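Local coordinates for protein PbICP-C (Plasmodium berghei, PDB 3PNR) that probably inhibits papain-like cysteine proteases, as expected of the C-terminal, chagasin-like domain of a Plasmodium inhibitor of cysteine peptidases, at residues K154-S166 / S175-Q187. Residues are numbered along the deposited sequence; the frame is centred on the assembly and turned at random.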
loop_
_atom_site.group_PDB
_atom_site.type_symbol
_atom_site.label_atom_id
_atom_site.label_comp_id
_atom_site.label_asym_id
_atom_site.label_seq_id
_atom_site.Cartn_x
_atom_site.Cartn_y
_atom_site.Cartn_z
ATOM N N LYS B 154 29.415 11.031 -1.278
ATOM C CA LYS B 154 30.637 11.637 -1.815
ATOM C C LYS B 154 31.524 12.240 -0.723
ATOM O O LYS B 154 31.098 13.125 0.027
ATOM C CB LYS B 154 30.293 12.695 -2.866
ATOM C CG LYS B 154 31.479 13.502 -3.366
ATOM C CD LYS B 154 31.033 14.502 -4.422
ATOM C CE LYS B 154 32.003 15.665 -4.544
ATOM N NZ LYS B 154 31.474 16.719 -5.456
ATOM N N GLY B 155 32.759 11.751 -0.646
ATOM C CA GLY B 155 33.727 12.242 0.318
ATOM C C GLY B 155 34.450 13.487 -0.164
ATOM O O GLY B 155 34.695 13.658 -1.360
ATOM N N HIS B 156 34.786 14.363 0.776
ATOM C CA HIS B 156 35.487 15.602 0.461
ATOM C C HIS B 156 36.748 15.750 1.307
ATOM O O HIS B 156 37.580 16.625 1.063
ATOM C CB HIS B 156 34.571 16.803 0.693
ATOM C CG HIS B 156 33.361 16.821 -0.185
ATOM N ND1 HIS B 156 32.123 17.232 0.262
ATOM C CD2 HIS B 156 33.197 16.478 -1.485
ATOM C CE1 HIS B 156 31.250 17.148 -0.726
ATOM N NE2 HIS B 156 31.876 16.691 -1.796
ATOM N N LYS B 157 36.879 14.883 2.301
ATOM C CA LYS B 157 37.946 14.993 3.278
ATOM C C LYS B 157 38.140 13.664 3.979
ATOM O O LYS B 157 37.170 12.981 4.305
ATOM C CB LYS B 157 37.599 16.070 4.304
ATOM C CG LYS B 157 38.558 16.159 5.477
ATOM C CD LYS B 157 38.155 17.299 6.391
ATOM C CE LYS B 157 37.857 18.550 5.578
ATOM N NZ LYS B 157 37.174 19.595 6.386
ATOM N N PRO B 158 39.399 13.287 4.211
ATOM C CA PRO B 158 39.677 12.045 4.936
ATOM C C PRO B 158 38.932 12.001 6.270
ATOM O O PRO B 158 38.724 13.045 6.897
ATOM C CB PRO B 158 41.189 12.110 5.165
ATOM C CG PRO B 158 41.696 12.951 4.038
ATOM C CD PRO B 158 40.630 13.978 3.791
ATOM N N GLY B 159 38.532 10.805 6.690
ATOM C CA GLY B 159 37.844 10.639 7.958
ATOM C C GLY B 159 37.037 9.358 8.068
ATOM O O GLY B 159 37.043 8.519 7.165
ATOM N N LYS B 160 36.353 9.205 9.197
ATOM C CA LYS B 160 35.433 8.092 9.411
ATOM C C LYS B 160 34.022 8.632 9.610
ATOM O O LYS B 160 33.804 9.545 10.410
ATOM C CB LYS B 160 35.849 7.260 10.624
ATOM C CG LYS B 160 37.199 6.588 10.484
ATOM C CD LYS B 160 37.255 5.715 9.244
ATOM C CE LYS B 160 38.571 4.957 9.171
ATOM N NZ LYS B 160 39.750 5.858 9.344
ATOM N N TYR B 161 33.067 8.071 8.879
ATOM C CA TYR B 161 31.703 8.587 8.900
ATOM C C TYR B 161 30.662 7.482 9.072
ATOM O O TYR B 161 30.702 6.460 8.380
ATOM C CB TYR B 161 31.421 9.380 7.622
ATOM C CG TYR B 161 32.450 10.452 7.323
ATOM C CD1 TYR B 161 32.352 11.714 7.892
ATOM C CD2 TYR B 161 33.515 10.200 6.468
ATOM C CE1 TYR B 161 33.285 12.694 7.620
ATOM C CE2 TYR B 161 34.456 11.177 6.189
ATOM C CZ TYR B 161 34.334 12.420 6.770
ATOM O OH TYR B 161 35.265 13.395 6.500
ATOM N N TYR B 162 29.741 7.694 10.012
ATOM C CA TYR B 162 28.592 6.811 10.199
ATOM C C TYR B 162 27.378 7.390 9.483
ATOM O O TYR B 162 26.796 8.382 9.935
ATOM C CB TYR B 162 28.271 6.634 11.688
ATOM C CG TYR B 162 29.238 5.745 12.423
ATOM C CD1 TYR B 162 29.194 4.366 12.269
ATOM C CD2 TYR B 162 30.195 6.282 13.272
ATOM C CE1 TYR B 162 30.074 3.548 12.939
ATOM C CE2 TYR B 162 31.080 5.473 13.944
ATOM C CZ TYR B 162 31.016 4.104 13.776
ATOM O OH TYR B 162 31.902 3.290 14.448
ATOM N N ILE B 163 27.013 6.773 8.363
ATOM C CA ILE B 163 25.838 7.177 7.596
ATOM C C ILE B 163 24.664 6.256 7.913
ATOM O O ILE B 163 24.769 5.035 7.775
ATOM C CB ILE B 163 26.120 7.122 6.089
ATOM C CG1 ILE B 163 27.449 7.818 5.784
ATOM C CG2 ILE B 163 24.972 7.746 5.314
ATOM C CD1 ILE B 163 27.699 8.041 4.315
ATOM N N VAL B 164 23.548 6.836 8.343
ATOM C CA VAL B 164 22.415 6.025 8.796
ATOM C C VAL B 164 21.182 6.086 7.888
ATOM O O VAL B 164 20.642 7.155 7.602
ATOM C CB VAL B 164 22.022 6.363 10.238
ATOM C CG1 VAL B 164 20.900 5.456 10.701
ATOM C CG2 VAL B 164 23.227 6.228 11.150
ATOM N N TYR B 165 20.756 4.920 7.425
ATOM C CA TYR B 165 19.536 4.806 6.641
ATOM C C TYR B 165 18.563 3.917 7.387
ATOM O O TYR B 165 18.970 3.010 8.120
ATOM C CB TYR B 165 19.824 4.154 5.297
ATOM C CG TYR B 165 20.743 4.932 4.394
ATOM C CD1 TYR B 165 20.266 5.996 3.642
ATOM C CD2 TYR B 165 22.083 4.585 4.269
ATOM C CE1 TYR B 165 21.098 6.704 2.802
ATOM C CE2 TYR B 165 22.927 5.286 3.428
ATOM C CZ TYR B 165 22.427 6.345 2.696
ATOM O OH TYR B 165 23.253 7.051 1.854
ATOM N N SER B 166 17.274 4.148 7.196
ATOM C CA SER B 166 16.307 3.209 7.731
ATOM C C SER B 166 15.068 3.109 6.871
ATOM O O SER B 166 14.616 4.091 6.285
ATOM C CB SER B 166 15.938 3.552 9.171
ATOM O OG SER B 166 15.561 2.376 9.871
ATOM N N SER B 175 7.440 -0.522 14.417
ATOM C CA SER B 175 6.977 -1.707 13.715
ATOM C C SER B 175 7.928 -2.125 12.605
ATOM O O SER B 175 7.753 -1.734 11.454
ATOM C CB SER B 175 5.578 -1.473 13.129
ATOM O OG SER B 175 4.672 -0.981 14.109
ATOM N N GLY B 176 8.937 -2.913 12.957
ATOM C CA GLY B 176 9.777 -3.583 11.976
ATOM C C GLY B 176 10.704 -2.689 11.184
ATOM O O GLY B 176 10.873 -2.876 9.975
ATOM N N ALA B 177 11.320 -1.727 11.864
ATOM C CA ALA B 177 12.291 -0.840 11.231
ATOM C C ALA B 177 13.615 -1.549 10.935
ATOM O O ALA B 177 14.244 -2.104 11.837
ATOM C CB ALA B 177 12.526 0.405 12.093
ATOM N N ASN B 178 14.016 -1.538 9.663
ATOM C CA ASN B 178 15.298 -2.090 9.235
ATOM C C ASN B 178 16.308 -0.963 9.026
ATOM O O ASN B 178 16.187 -0.170 8.085
ATOM C CB ASN B 178 15.156 -2.880 7.928
ATOM C CG ASN B 178 14.416 -4.196 8.103
ATOM O OD1 ASN B 178 14.983 -5.268 7.894
ATOM N ND2 ASN B 178 13.141 -4.121 8.473
ATOM N N THR B 179 17.316 -0.902 9.891
ATOM C CA THR B 179 18.262 0.201 9.869
ATOM C C THR B 179 19.600 -0.219 9.280
ATOM O O THR B 179 20.134 -1.274 9.627
ATOM C CB THR B 179 18.452 0.755 11.273
ATOM O OG1 THR B 179 17.160 1.011 11.849
ATOM C CG2 THR B 179 19.271 2.035 11.245
ATOM N N LYS B 180 20.120 0.598 8.367
ATOM C CA LYS B 180 21.424 0.350 7.758
ATOM C C LYS B 180 22.423 1.454 8.096
ATOM O O LYS B 180 22.273 2.593 7.651
ATOM C CB LYS B 180 21.320 0.224 6.239
ATOM C CG LYS B 180 20.293 -0.784 5.738
ATOM C CD LYS B 180 20.464 -2.172 6.338
ATOM C CE LYS B 180 19.679 -3.204 5.530
ATOM N NZ LYS B 180 19.082 -4.263 6.396
ATOM N N ILE B 181 23.434 1.106 8.889
ATOM C CA ILE B 181 24.570 1.989 9.128
ATOM C C ILE B 181 25.711 1.669 8.170
ATOM O O ILE B 181 26.210 0.547 8.137
ATOM C CB ILE B 181 25.113 1.824 10.541
ATOM C CG1 ILE B 181 23.981 1.951 11.562
ATOM C CG2 ILE B 181 26.246 2.829 10.789
ATOM C CD1 ILE B 181 24.166 1.080 12.779
ATOM N N ILE B 182 26.115 2.656 7.383
ATOM C CA ILE B 182 27.298 2.519 6.548
ATOM C C ILE B 182 28.461 3.170 7.274
ATOM O O ILE B 182 28.404 4.357 7.610
ATOM C CB ILE B 182 27.133 3.217 5.192
ATOM C CG1 ILE B 182 25.766 2.895 4.595
ATOM C CG2 ILE B 182 28.256 2.815 4.254
ATOM C CD1 ILE B 182 25.392 1.446 4.728
ATOM N N TYR B 183 29.504 2.386 7.532
ATOM C CA TYR B 183 30.720 2.919 8.130
ATOM C C TYR B 183 31.753 3.197 7.042
ATOM O O TYR B 183 32.482 2.302 6.618
ATOM C CB TYR B 183 31.280 1.968 9.181
ATOM C CG TYR B 183 32.461 2.550 9.908
ATOM C CD1 TYR B 183 32.327 3.700 10.676
ATOM C CD2 TYR B 183 33.714 1.960 9.821
ATOM C CE1 TYR B 183 33.406 4.246 11.341
ATOM C CE2 TYR B 183 34.802 2.496 10.483
ATOM C CZ TYR B 183 34.644 3.639 11.242
ATOM O OH TYR B 183 35.728 4.175 11.904
ATOM N N VAL B 184 31.794 4.446 6.594
ATOM C CA VAL B 184 32.630 4.847 5.469
ATOM C C VAL B 184 33.928 5.519 5.922
ATOM O O VAL B 184 33.927 6.385 6.801
ATOM C CB VAL B 184 31.870 5.809 4.535
ATOM C CG1 VAL B 184 32.803 6.375 3.471
ATOM C CG2 VAL B 184 30.682 5.102 3.900
ATOM N N THR B 185 35.037 5.108 5.315
ATOM C CA THR B 185 36.333 5.723 5.587
ATOM C C THR B 185 36.813 6.489 4.358
ATOM O O THR B 185 37.054 5.897 3.305
ATOM C CB THR B 185 37.391 4.671 5.974
ATOM O OG1 THR B 185 37.762 3.917 4.813
ATOM C CG2 THR B 185 36.850 3.722 7.044
ATOM N N VAL B 186 36.929 7.807 4.489
ATOM C CA VAL B 186 37.476 8.635 3.417
ATOM C C VAL B 186 38.995 8.760 3.555
ATOM O O VAL B 186 39.499 9.328 4.523
ATOM C CB VAL B 186 36.850 10.044 3.401
ATOM C CG1 VAL B 186 37.501 10.902 2.322
ATOM C CG2 VAL B 186 35.350 9.953 3.184
ATOM N N GLN B 187 39.719 8.219 2.582
ATOM C CA GLN B 187 41.175 8.251 2.608
ATOM C C GLN B 187 41.726 8.848 1.317
ATOM O O GLN B 187 41.263 8.523 0.222
ATOM C CB GLN B 187 41.728 6.842 2.806
ATOM C CG GLN B 187 41.772 6.021 1.528
ATOM C CD GLN B 187 41.576 4.541 1.779
ATOM O OE1 GLN B 187 40.858 4.148 2.700
ATOM N NE2 GLN B 187 42.207 3.709 0.953
ATOM O OXT GLN B 187 42.646 9.666 1.342
#
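I163 and I182 face each other at the apolar centre, an antiparallel hydrogen-bonded pair with I163 CB 4.1 Å from I182 CB. On the same face of the sheet CD1 of I163 reaches CG2 of V184 at 4.2 Å, and CG1 of I182 meets the edge of the Y165 ring, near its plane, 3.9 Å from Y165 CE2. This face packs inward: I163 and Y165 also touch V102 of strand 100-107, in the second sheet, while Y165 OH is hydrogen-bonded to S151. The other face carries an oblique aromatic pair, Y162 and Y183, with ring centroids 4.6 Å apart, planes inclined at 38° and Y183 CD1 over one face of the Y162 ring. Their first torsions differ: CG of Y183 is anti to its backbone N, whereas that of Y162 sits beside its own, which brings both ring ends closer across the strands. CG2 of I181 approaches the edge of the Y162 ring, 3.6 Å from Y162 CD1. Between the strands, reciprocal N-H to carbonyl bonds join I163 with I182 and Y165 with K180; I163 N to I182 O is 2.9 Å and nearly straight at 170°. K180, whose CB lies on the I163 face, has its NZ in a salt bridge with E43 of strand 41-49. At the polar edge S166 OG and T179 OG1 are hydrogen-bonded at 2.9 Å. The axes of 159-166 and 178-186 approach to 4.5 Å at 162°, antiparallel; as consecutive strands, 159-168 and 178-186 form a beta hairpin within one sheet of a two-sheet, immunoglobulin-like beta sandwich, as in chagasin-family inhibitors.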